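Local coordinates for RmpD (Hexulose-6-phosphate synthase) (Streptococcus mutans, PDB 3EXR), which belongs to the HUMPS family, adopts a TIM-barrel fold and pairs with a second copy of itself, at residues G82-T87 against P109-I114; V62-C67 against Q115-G120. All coordinates share one frame; numbering follows the deposited sequence.

Contacts 1 and 2 both use strand 113-117 of an eight-stranded parallel barrel. Contact 1 joins it near its start to the adjacent strand 85-89 by backbone pairing; contact 2 joins its later part to strand 60-67 through side chains, with strand 85-89 lying between the two in the sheet. The contact centres are about 13 Å apart, and along the chain contact 1 is nested inside the loop closed by contact 2. Trp-85 O probably accepts a hydrogen bond from Ala-63 N, at 2.9 Å, tying the two contacts together. Contact 1 forms part of the barrel wall; contact 2 reaches across part of the interior, near the C-terminal ends of the strands.

Contact 1. Residues G82-T87 against P109-I114; sequences GADWMT and PDKGEI
Asp-84 O and Glu-113 N open the close-packed seam of this contact with a hydrogen bond of 3.0 Å lying in the carbonyl plane. The next bond runs the other way across the seam, from Met-86 N to Glu-113 O at 3.0 Å, with an N-H...O angle of 158°. CA-H...O contacts fill the gaps: Gly-112 CA lies 3.2 Å from Asp-84 O, and Trp-85 CA meets Glu-113 O. This is the parallel pairing of a beta-alpha-beta crossover, strand 85-89, helix 94-107 and strand 113-117, the repeating step of a TIM barrel. Met-86 and Ile-114 share the sheet face turned to that helix, both touching Ala-100, while Met-86 CB stays 4.2 Å from Ile-114 CD1. On the other face the Trp-85 ring and the Glu-113 side chain lie side by side, the indole and carboxylate planes 65° apart, more loosely joined: a water in the indole plane accepts from Trp-85 NE1 and donates to both Lys-111 O and Glu-113 OE2, the latter at 2.8 Å. Glu-113 OE1 turns instead to Arg-170. At the partly exposed margin the Lys-111 chain bends at chi3 (-88°) and passes over the Asp-84 carboxylate, its NZ forming a salt bridge to Asp-84 OD2 (2.9 Å) from above the carboxylate plane. Arg-53 and Ile-61 N also hold that oxygen, whereas Asn-108 binds OD1.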
loop_
_atom_site.group_PDB
_atom_site.type_symbol
_atom_site.label_atom_id
_atom_site.label_comp_id
_atom_site.label_asym_id
_atom_site.label_seq_id
_atom_site.Cartn_x
_atom_site.Cartn_y
_atom_site.Cartn_z
ATOM N N GLY A 82 9.123 10.368 -12.867
ATOM C CA GLY A 82 10.457 10.789 -12.414
ATOM C C GLY A 82 10.986 10.202 -11.097
ATOM O O GLY A 82 12.034 10.638 -10.623
ATOM N N ALA A 83 10.299 9.222 -10.497
ATOM C CA ALA A 83 10.822 8.601 -9.278
ATOM C C ALA A 83 12.156 7.901 -9.473
ATOM O O ALA A 83 12.407 7.268 -10.522
ATOM C CB ALA A 83 9.821 7.605 -8.682
ATOM N N ASP A 84 12.988 7.967 -8.431
ATOM C CA ASP A 84 14.201 7.146 -8.360
ATOM C C ASP A 84 13.986 5.835 -7.610
ATOM O O ASP A 84 14.361 4.757 -8.093
ATOM C CB ASP A 84 15.311 7.948 -7.680
ATOM C CG ASP A 84 15.730 9.162 -8.496
ATOM O OD1 ASP A 84 16.016 9.026 -9.724
ATOM O OD2 ASP A 84 15.802 10.263 -7.920
ATOM N N TRP A 85 13.377 5.935 -6.430
ATOM C CA TRP A 85 13.139 4.800 -5.559
ATOM C C TRP A 85 11.653 4.627 -5.392
ATOM O O TRP A 85 10.934 5.603 -5.337
ATOM C CB TRP A 85 13.750 5.004 -4.182
ATOM C CG TRP A 85 15.239 5.200 -4.205
ATOM C CD1 TRP A 85 16.084 4.904 -5.230
ATOM C CD2 TRP A 85 16.050 5.752 -3.159
ATOM N NE1 TRP A 85 17.374 5.228 -4.886
ATOM C CE2 TRP A 85 17.384 5.749 -3.620
ATOM C CE3 TRP A 85 15.780 6.255 -1.879
ATOM C CZ2 TRP A 85 18.443 6.224 -2.848
ATOM C CZ3 TRP A 85 16.839 6.741 -1.103
ATOM C CH2 TRP A 85 18.149 6.726 -1.598
ATOM N N MET A 86 11.213 3.374 -5.340
ATOM C CA MET A 86 9.831 3.061 -4.989
ATOM C C MET A 86 9.808 2.023 -3.871
ATOM O O MET A 86 10.616 1.074 -3.868
ATOM C CB MET A 86 9.059 2.519 -6.188
ATOM C CG MET A 86 7.572 2.434 -5.928
ATOM S SD MET A 86 6.587 1.680 -7.217
ATOM C CE MET A 86 6.886 -0.085 -6.983
ATOM N N THR A 87 8.867 2.170 -2.941
ATOM C CA THR A 87 8.675 1.149 -1.924
ATOM C C THR A 87 7.739 0.020 -2.354
ATOM O O THR A 87 6.703 0.234 -3.011
ATOM C CB THR A 87 8.181 1.743 -0.580
ATOM O OG1 THR A 87 6.933 2.414 -0.762
ATOM C CG2 THR A 87 9.185 2.778 -0.010
ATOM N N PRO A 109 17.798 3.597 -15.422
ATOM C CA PRO A 109 18.916 2.679 -15.161
ATOM C C PRO A 109 19.937 3.185 -14.162
ATOM O O PRO A 109 20.498 2.370 -13.427
ATOM C CB PRO A 109 19.561 2.481 -16.539
ATOM C CG PRO A 109 18.993 3.483 -17.423
ATOM C CD PRO A 109 17.709 3.983 -16.845
ATOM N N ASP A 110 20.149 4.495 -14.119
ATOM C CA ASP A 110 21.208 5.075 -13.285
ATOM C C ASP A 110 20.886 5.011 -11.795
ATOM O O ASP A 110 21.776 4.753 -10.994
ATOM C CB ASP A 110 21.464 6.530 -13.644
ATOM C CG ASP A 110 21.926 6.715 -15.070
ATOM O OD1 ASP A 110 22.312 5.711 -15.715
ATOM O OD2 ASP A 110 21.889 7.862 -15.579
ATOM N N LYS A 111 19.626 5.276 -11.438
ATOM C CA LYS A 111 19.247 5.417 -10.028
ATOM C C LYS A 111 18.073 4.523 -9.573
ATOM O O LYS A 111 17.843 4.390 -8.372
ATOM C CB LYS A 111 18.911 6.890 -9.714
ATOM C CG LYS A 111 20.031 7.946 -9.901
ATOM C CD LYS A 111 19.789 9.218 -9.009
ATOM C CE LYS A 111 18.887 10.350 -9.668
ATOM N NZ LYS A 111 18.283 11.497 -8.777
ATOM N N GLY A 112 17.343 3.909 -10.515
ATOM C CA GLY A 112 16.134 3.144 -10.209
ATOM C C GLY A 112 16.320 1.987 -9.250
ATOM O O GLY A 112 17.140 1.103 -9.494
ATOM N N GLU A 113 15.553 1.985 -8.161
ATOM C CA GLU A 113 15.642 0.953 -7.142
ATOM C C GLU A 113 14.324 0.745 -6.416
ATOM O O GLU A 113 13.501 1.682 -6.313
ATOM C CB GLU A 113 16.659 1.363 -6.064
ATOM C CG GLU A 113 18.121 1.365 -6.480
ATOM C CD GLU A 113 19.039 1.293 -5.276
ATOM O OE1 GLU A 113 18.867 0.375 -4.439
ATOM O OE2 GLU A 113 19.916 2.167 -5.171
ATOM N N ILE A 114 14.180 -0.464 -5.873
ATOM C CA ILE A 114 13.103 -0.836 -4.972
ATOM C C ILE A 114 13.624 -0.841 -3.526
ATOM O O ILE A 114 14.796 -1.183 -3.246
ATOM C CB ILE A 114 12.507 -2.209 -5.379
ATOM C CG1 ILE A 114 12.036 -2.163 -6.833
ATOM C CG2 ILE A 114 11.375 -2.644 -4.446
ATOM C CD1 ILE A 114 11.017 -1.115 -7.166
HETATM O O HOH W 1 19.682 4.561 -6.587
#

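Contact 2. Residues V62-C67 against Q115-G120; sequences VADTKC and QVELYG
Lys-66 and Glu-117 make this a side-chain contact across part of the barrel interior, near the C-terminal mouth, between two strands that do not pair with each other. Strands 62-67 and 115-117 run at 72° and approach to 8.0 Å, so no backbone bond joins them. Deeper in, Val-62 and Gln-115 cross at about a right angle, with Val-62 CG1 3.5 Å from Gln-115 OE1; the amide nitrogen of Gln-115 is taken by Gln-137. Nearer the mouth the contact turns ionic. The Lys-66 chain runs extended until chi4 (58°) swings NZ toward the carboxylates. There Lys-66 NZ lies 2.8 Å from both Asp-64 OD1 and OD2, OD1 receiving it on its syn lone pair, and makes a longer salt bridge to Glu-117 OE2 (3.5 Å). Thr-38 and Thr-87 add hydroxyl partners, the former to NZ and the latter to Asp-64 OD1. Beyond the lysine, Lys-66 CE rests obliquely against the Tyr-119 ring, 3.7 Å from its OH, which is hydrogen-bonded to Asp-69 of the second subunit. Asp-64, Lys-66 and that partner aspartate are consistent with the Asp-x-Lys-x-x-Asp motif of this family. Asp-64 OD1 and Glu-117 OE2 stand only 3.7 Å apart, their carboxylate planes 27° from parallel, with the Glu-35 carboxylate also close to Asp-64. Gripped by both Asp-64 oxygens and Thr-38, with Glu-117 a longer partner, the end of Lys-66 is fixed between the two strands.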
loop_
_atom_site.group_PDB
_atom_site.type_symbol
_atom_site.label_atom_id
_atom_site.label_comp_id
_atom_site.label_asym_id
_atom_site.label_seq_id
_atom_site.Cartn_x
_atom_site.Cartn_y
_atom_site.Cartn_z
ATOM N N VAL A 62 11.484 9.605 -3.936
ATOM C CA VAL A 62 10.905 8.330 -3.550
ATOM C C VAL A 62 9.394 8.409 -3.767
ATOM O O VAL A 62 8.760 9.375 -3.334
ATOM C CB VAL A 62 11.159 8.030 -2.065
ATOM C CG1 VAL A 62 10.600 6.660 -1.682
ATOM C CG2 VAL A 62 12.649 8.100 -1.750
ATOM N N ALA A 63 8.872 7.433 -4.511
ATOM C CA ALA A 63 7.414 7.216 -4.604
ATOM C C ALA A 63 7.095 6.098 -3.600
ATOM O O ALA A 63 7.368 4.919 -3.844
ATOM C CB ALA A 63 7.017 6.819 -6.007
ATOM N N ASP A 64 6.471 6.469 -2.485
ATOM C CA ASP A 64 6.213 5.526 -1.398
ATOM C C ASP A 64 4.864 4.857 -1.638
ATOM O O ASP A 64 3.902 5.148 -0.959
ATOM C CB ASP A 64 6.275 6.280 -0.074
ATOM C CG ASP A 64 6.007 5.423 1.140
ATOM O OD1 ASP A 64 6.167 4.193 1.122
ATOM O OD2 ASP A 64 5.621 5.990 2.189
ATOM N N THR A 65 4.818 3.941 -2.603
ATOM C CA THR A 65 3.556 3.281 -2.940
ATOM C C THR A 65 3.250 2.055 -2.075
ATOM O O THR A 65 2.129 1.562 -2.078
ATOM C CB THR A 65 3.538 2.797 -4.394
ATOM O OG1 THR A 65 4.626 1.896 -4.602
ATOM C CG2 THR A 65 3.751 3.940 -5.344
ATOM N N LYS A 66 4.249 1.530 -1.364
ATOM C CA LYS A 66 4.084 0.312 -0.563
ATOM C C LYS A 66 3.408 -0.759 -1.414
ATOM O O LYS A 66 2.487 -1.469 -0.979
ATOM C CB LYS A 66 3.327 0.606 0.729
ATOM C CG LYS A 66 4.163 1.466 1.681
ATOM C CD LYS A 66 3.515 1.654 3.046
ATOM C CE LYS A 66 4.431 2.364 4.052
ATOM N NZ LYS A 66 4.892 3.732 3.612
ATOM N N CYS A 67 3.883 -0.835 -2.655
ATOM C CA CYS A 67 3.333 -1.733 -3.670
ATOM C C CYS A 67 3.300 -3.193 -3.231
ATOM O O CYS A 67 4.308 -3.742 -2.772
ATOM C CB CYS A 67 4.130 -1.574 -4.953
ATOM S SG CYS A 67 3.722 -2.722 -6.218
ATOM N N GLN A 115 12.745 -0.419 -2.619
ATOM C CA GLN A 115 12.994 -0.455 -1.174
ATOM C C GLN A 115 11.887 -1.275 -0.533
ATOM O O GLN A 115 10.720 -1.065 -0.834
ATOM C CB GLN A 115 12.936 0.960 -0.585
ATOM C CG GLN A 115 13.788 2.025 -1.275
ATOM C CD GLN A 115 13.643 3.370 -0.595
ATOM O OE1 GLN A 115 12.526 3.906 -0.551
ATOM N NE2 GLN A 115 14.738 3.883 0.005
ATOM N N VAL A 116 12.247 -2.160 0.394
ATOM C CA VAL A 116 11.273 -2.975 1.099
ATOM C C VAL A 116 10.869 -2.292 2.421
ATOM O O VAL A 116 11.675 -2.079 3.339
ATOM C CB VAL A 116 11.780 -4.375 1.416
ATOM C CG1 VAL A 116 10.660 -5.208 2.063
ATOM C CG2 VAL A 116 12.247 -5.089 0.145
ATOM N N GLU A 117 9.579 -1.987 2.515
ATOM C CA GLU A 117 8.946 -1.448 3.718
ATOM C C GLU A 117 8.619 -2.566 4.698
ATOM O O GLU A 117 7.883 -3.485 4.370
ATOM C CB GLU A 117 7.679 -0.658 3.336
ATOM C CG GLU A 117 7.964 0.802 2.941
ATOM C CD GLU A 117 8.205 1.744 4.119
ATOM O OE1 GLU A 117 8.252 1.269 5.268
ATOM O OE2 GLU A 117 8.346 2.965 3.899
ATOM N N LEU A 118 9.213 -2.492 5.886
ATOM C CA LEU A 118 9.152 -3.570 6.875
ATOM C C LEU A 118 8.011 -3.355 7.845
ATOM O O LEU A 118 8.054 -2.423 8.655
ATOM C CB LEU A 118 10.494 -3.680 7.607
ATOM C CG LEU A 118 11.710 -3.983 6.732
ATOM C CD1 LEU A 118 12.973 -3.949 7.561
ATOM C CD2 LEU A 118 11.619 -5.334 6.050
ATOM N N TYR A 119 6.972 -4.191 7.697
ATOM C CA TYR A 119 5.810 -4.227 8.579
ATOM C C TYR A 119 5.486 -5.661 8.961
ATOM O O TYR A 119 5.580 -6.572 8.136
ATOM C CB TYR A 119 4.582 -3.614 7.896
ATOM C CG TYR A 119 4.636 -2.095 7.837
ATOM C CD1 TYR A 119 4.016 -1.319 8.805
ATOM C CD2 TYR A 119 5.380 -1.432 6.856
ATOM C CE1 TYR A 119 4.071 0.053 8.766
ATOM C CE2 TYR A 119 5.463 -0.050 6.823
ATOM C CZ TYR A 119 4.799 0.690 7.780
ATOM O OH TYR A 119 4.845 2.068 7.755
ATOM N N GLY A 120 5.044 -5.835 10.202
ATOM C CA GLY A 120 4.579 -7.130 10.689
ATOM C C GLY A 120 5.701 -8.135 10.857
ATOM O O GLY A 120 6.862 -7.738 11.059
#